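Local atomic coordinates of iron binding protein FbpA (Mannheimia haemolytica, PDB entry 1Q35), a protein that binds ferric iron in the periplasm and probably delivers it for uptake into the cell, as a bacterial solute-binding protein. Residues K202-E207 with S211-A216. Numbering follows the deposited sequence.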
ATOM      1  N   LYS A 202      -8.573   4.395   9.870  1.00  9.31           N
ATOM      2  CA  LYS A 202      -9.479   3.260  10.016  1.00  9.52           C
ATOM      3  C   LYS A 202      -9.646   2.872  11.487  1.00  9.77           C
ATOM      4  O   LYS A 202     -10.755   2.597  11.931  1.00 10.53           O
ATOM      5  CB  LYS A 202      -8.985   2.054   9.218  1.00  9.57           C
ATOM      6  CG  LYS A 202      -9.036   2.223   7.699  1.00  9.84           C
ATOM      7  CD  LYS A 202     -10.431   2.538   7.165  1.00 10.66           C
ATOM      8  CE  LYS A 202     -11.441   1.436   7.460  1.00 11.09           C
ATOM      9  NZ  LYS A 202     -12.835   1.830   7.125  1.00 12.18           N
ATOM     10  N   MET A 203      -8.552   2.845  12.242  1.00  9.66           N
ATOM     11  CA  MET A 203      -8.615   2.483  13.663  1.00  9.84           C
ATOM     12  C   MET A 203      -9.396   3.528  14.455  1.00 10.20           C
ATOM     13  O   MET A 203     -10.226   3.180  15.297  1.00 10.54           O
ATOM     14  CB  MET A 203      -7.213   2.294  14.246  1.00  9.78           C
ATOM     15  CG  MET A 203      -6.536   1.021  13.772  1.00  9.93           C
ATOM     16  SD  MET A 203      -4.919   0.716  14.517  1.00  9.89           S
ATOM     17  CE  MET A 203      -3.931   2.026  13.779  1.00 10.88           C
ATOM     18  N   LEU A 204      -9.160   4.804  14.174  1.00 10.70           N
ATOM     19  CA  LEU A 204      -9.877   5.878  14.864  1.00 11.64           C
ATOM     20  C   LEU A 204     -11.391   5.802  14.639  1.00 12.41           C
ATOM     21  O   LEU A 204     -12.163   6.154  15.533  1.00 13.23           O
ATOM     22  CB  LEU A 204      -9.356   7.248  14.430  1.00 11.82           C
ATOM     23  CG  LEU A 204      -7.987   7.644  14.986  1.00 11.80           C
ATOM     24  CD1 LEU A 204      -7.440   8.873  14.271  1.00 12.41           C
ATOM     25  CD2 LEU A 204      -8.070   7.885  16.494  1.00 12.47           C
ATOM     26  N   ASP A 205     -11.805   5.335  13.460  1.00 13.13           N
ATOM     27  CA  ASP A 205     -13.223   5.226  13.100  1.00 13.90           C
ATOM     28  C   ASP A 205     -13.903   3.992  13.700  1.00 14.97           C
ATOM     29  O   ASP A 205     -15.128   3.880  13.652  1.00 15.62           O
ATOM     30  CB  ASP A 205     -13.388   5.153  11.574  1.00 13.68           C
ATOM     31  CG  ASP A 205     -13.320   6.503  10.887  1.00 13.67           C
ATOM     32  OD1 ASP A 205     -13.262   7.566  11.547  1.00 14.26           O
ATOM     33  OD2 ASP A 205     -13.342   6.583   9.638  1.00 13.95           O
ATOM     34  N   ASP A 206     -13.114   3.057  14.221  1.00 15.84           N
ATOM     35  CA  ASP A 206     -13.611   1.780  14.731  1.00 16.91           C
ATOM     36  C   ASP A 206     -13.675   1.828  16.255  1.00 17.32           C
ATOM     37  O   ASP A 206     -12.679   2.113  16.908  1.00 17.16           O
ATOM     38  CB  ASP A 206     -12.678   0.653  14.271  1.00 17.29           C
ATOM     39  CG  ASP A 206     -13.302  -0.730  14.391  1.00 19.05           C
ATOM     40  OD1 ASP A 206     -14.108  -0.957  15.315  1.00 21.61           O
ATOM     41  OD2 ASP A 206     -13.028  -1.662  13.609  1.00 20.78           O
ATOM     42  N   GLU A 207     -14.842   1.544  16.823  1.00 18.18           N
ATOM     43  CA  GLU A 207     -15.026   1.597  18.274  1.00 19.01           C
ATOM     44  C   GLU A 207     -14.064   0.675  19.026  1.00 18.76           C
ATOM     45  O   GLU A 207     -13.596   1.017  20.111  1.00 19.19           O
ATOM     46  CB  GLU A 207     -16.473   1.249  18.638  1.00 19.78           C
ATOM     47  CG  GLU A 207     -17.469   2.337  18.275  1.00 22.23           C
ATOM     48  CD  GLU A 207     -18.908   1.917  18.517  1.00 25.15           C
ATOM     49  OE1 GLU A 207     -19.608   2.605  19.293  1.00 27.36           O
ATOM     50  OE2 GLU A 207     -19.345   0.903  17.932  1.00 27.01           O
ATOM     51  N   SER A 211      -8.841   2.994  20.607  1.00 12.86           N
ATOM     52  CA  SER A 211      -7.897   3.062  21.725  1.00 12.84           C
ATOM     53  C   SER A 211      -6.472   2.696  21.302  1.00 12.14           C
ATOM     54  O   SER A 211      -5.505   3.172  21.901  1.00 12.18           O
ATOM     55  CB  SER A 211      -8.345   2.165  22.890  1.00 13.22           C
ATOM     56  OG  SER A 211      -8.287   0.793  22.555  1.00 14.74           O
ATOM     57  N   TRP A 212      -6.344   1.857  20.276  1.00 11.58           N
ATOM     58  CA  TRP A 212      -5.029   1.518  19.737  1.00 11.42           C
ATOM     59  C   TRP A 212      -4.392   2.767  19.127  1.00 11.02           C
ATOM     60  O   TRP A 212      -3.260   3.122  19.453  1.00 11.15           O
ATOM     61  CB  TRP A 212      -5.096   0.413  18.676  1.00 11.57           C
ATOM     62  CG  TRP A 212      -5.871  -0.826  19.032  1.00 12.30           C
ATOM     63  CD1 TRP A 212      -6.463  -1.139  20.231  1.00 12.97           C
ATOM     64  CD2 TRP A 212      -6.138  -1.922  18.159  1.00 13.43           C
ATOM     65  NE1 TRP A 212      -7.087  -2.359  20.140  1.00 13.94           N
ATOM     66  CE2 TRP A 212      -6.902  -2.864  18.880  1.00 13.92           C
ATOM     67  CE3 TRP A 212      -5.810  -2.207  16.828  1.00 14.15           C
ATOM     68  CZ2 TRP A 212      -7.334  -4.068  18.321  1.00 14.88           C
ATOM     69  CZ3 TRP A 212      -6.238  -3.399  16.272  1.00 14.73           C
ATOM     70  CH2 TRP A 212      -6.993  -4.316  17.017  1.00 15.28           C
ATOM     71  N   ALA A 213      -5.137   3.436  18.250  1.00 10.73           N
ATOM     72  CA  ALA A 213      -4.656   4.656  17.612  1.00 10.68           C
ATOM     73  C   ALA A 213      -4.382   5.756  18.628  1.00 10.71           C
ATOM     74  O   ALA A 213      -3.401   6.470  18.505  1.00 10.57           O
ATOM     75  CB  ALA A 213      -5.645   5.136  16.566  1.00 10.84           C
ATOM     76  N   GLU A 214      -5.247   5.885  19.635  1.00 11.04           N
ATOM     77  CA  GLU A 214      -5.093   6.927  20.648  1.00 11.57           C
ATOM     78  C   GLU A 214      -3.820   6.772  21.477  1.00 10.98           C
ATOM     79  O   GLU A 214      -3.319   7.752  22.019  1.00 11.45           O
ATOM     80  CB  GLU A 214      -6.325   6.972  21.564  1.00 12.18           C
ATOM     81  CG  GLU A 214      -7.556   7.533  20.867  1.00 14.86           C
ATOM     82  CD  GLU A 214      -8.856   7.308  21.622  1.00 17.75           C
ATOM     83  OE1 GLU A 214      -9.833   8.008  21.294  1.00 20.65           O
ATOM     84  OE2 GLU A 214      -8.915   6.441  22.521  1.00 19.06           O
ATOM     85  N   ALA A 215      -3.301   5.550  21.559  1.00 10.22           N
ATOM     86  CA  ALA A 215      -2.052   5.272  22.263  1.00 10.03           C
ATOM     87  C   ALA A 215      -0.805   5.515  21.413  1.00  9.73           C
ATOM     88  O   ALA A 215       0.302   5.341  21.898  1.00  9.95           O
ATOM     89  CB  ALA A 215      -2.054   3.848  22.761  1.00 10.47           C
ATOM     90  N   ALA A 216      -0.987   5.910  20.152  1.00  9.49           N
ATOM     91  CA  ALA A 216       0.122   6.042  19.216  1.00  9.41           C
ATOM     92  C   ALA A 216       0.097   7.391  18.513  1.00  9.23           C
ATOM     93  O   ALA A 216      -0.931   8.067  18.464  1.00  9.66           O
ATOM     94  CB  ALA A 216       0.085   4.908  18.189  1.00  9.47           C
TER
HETATM   95  O   HOH W   1     -11.177   1.271  21.553  1.00 22.54           O
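Met-203, in the last turn of helix 198-205, reaches across to Trp-212 and Ala-213 of the short helix 210-214. Its CB faces the methyl of Ala-213, CB to CB 4.0 Å, where the backbones come nearest. Beyond CB the chain runs on to the indole: with CG anti to the carbonyl carbon (chi1 -73°) and the chain extended about CB-CG, the sulfur arrives at the edge of the six-membered ring, Met-203 SD to Trp-212 CE3 3.8 Å. Met-203 SD lies near the ring plane, 5.2 Å from the centroid of the Trp-212 six-membered ring and 76° off its normal, an edge-on Met-aromatic contact in which the two side chains cross at about a right angle. Arg-179 and Lys-183 of helix 178-187 pack against Met-203 and Trp-212 respectively. Leu-204 meets the same alanine with its CD2 branch, 3.7 Å from Ala-213 CB, so two successive residues share one small methyl, while Ile-280 touches Leu-204 from helix 279-283. At Glu-207 a water links the backbones: it donates to Glu-207 O (2.8 Å) and accepts from Ser-211 N (3.1 Å). The arrangement is two short helices joined by a tight turn and packed through apolar side chains, leading from Tyr-198 and Tyr-199, which bind Fe(3+) in another structure of this protein, though no iron is bound here, to strand 216-219 of this periplasmic-binding-protein fold.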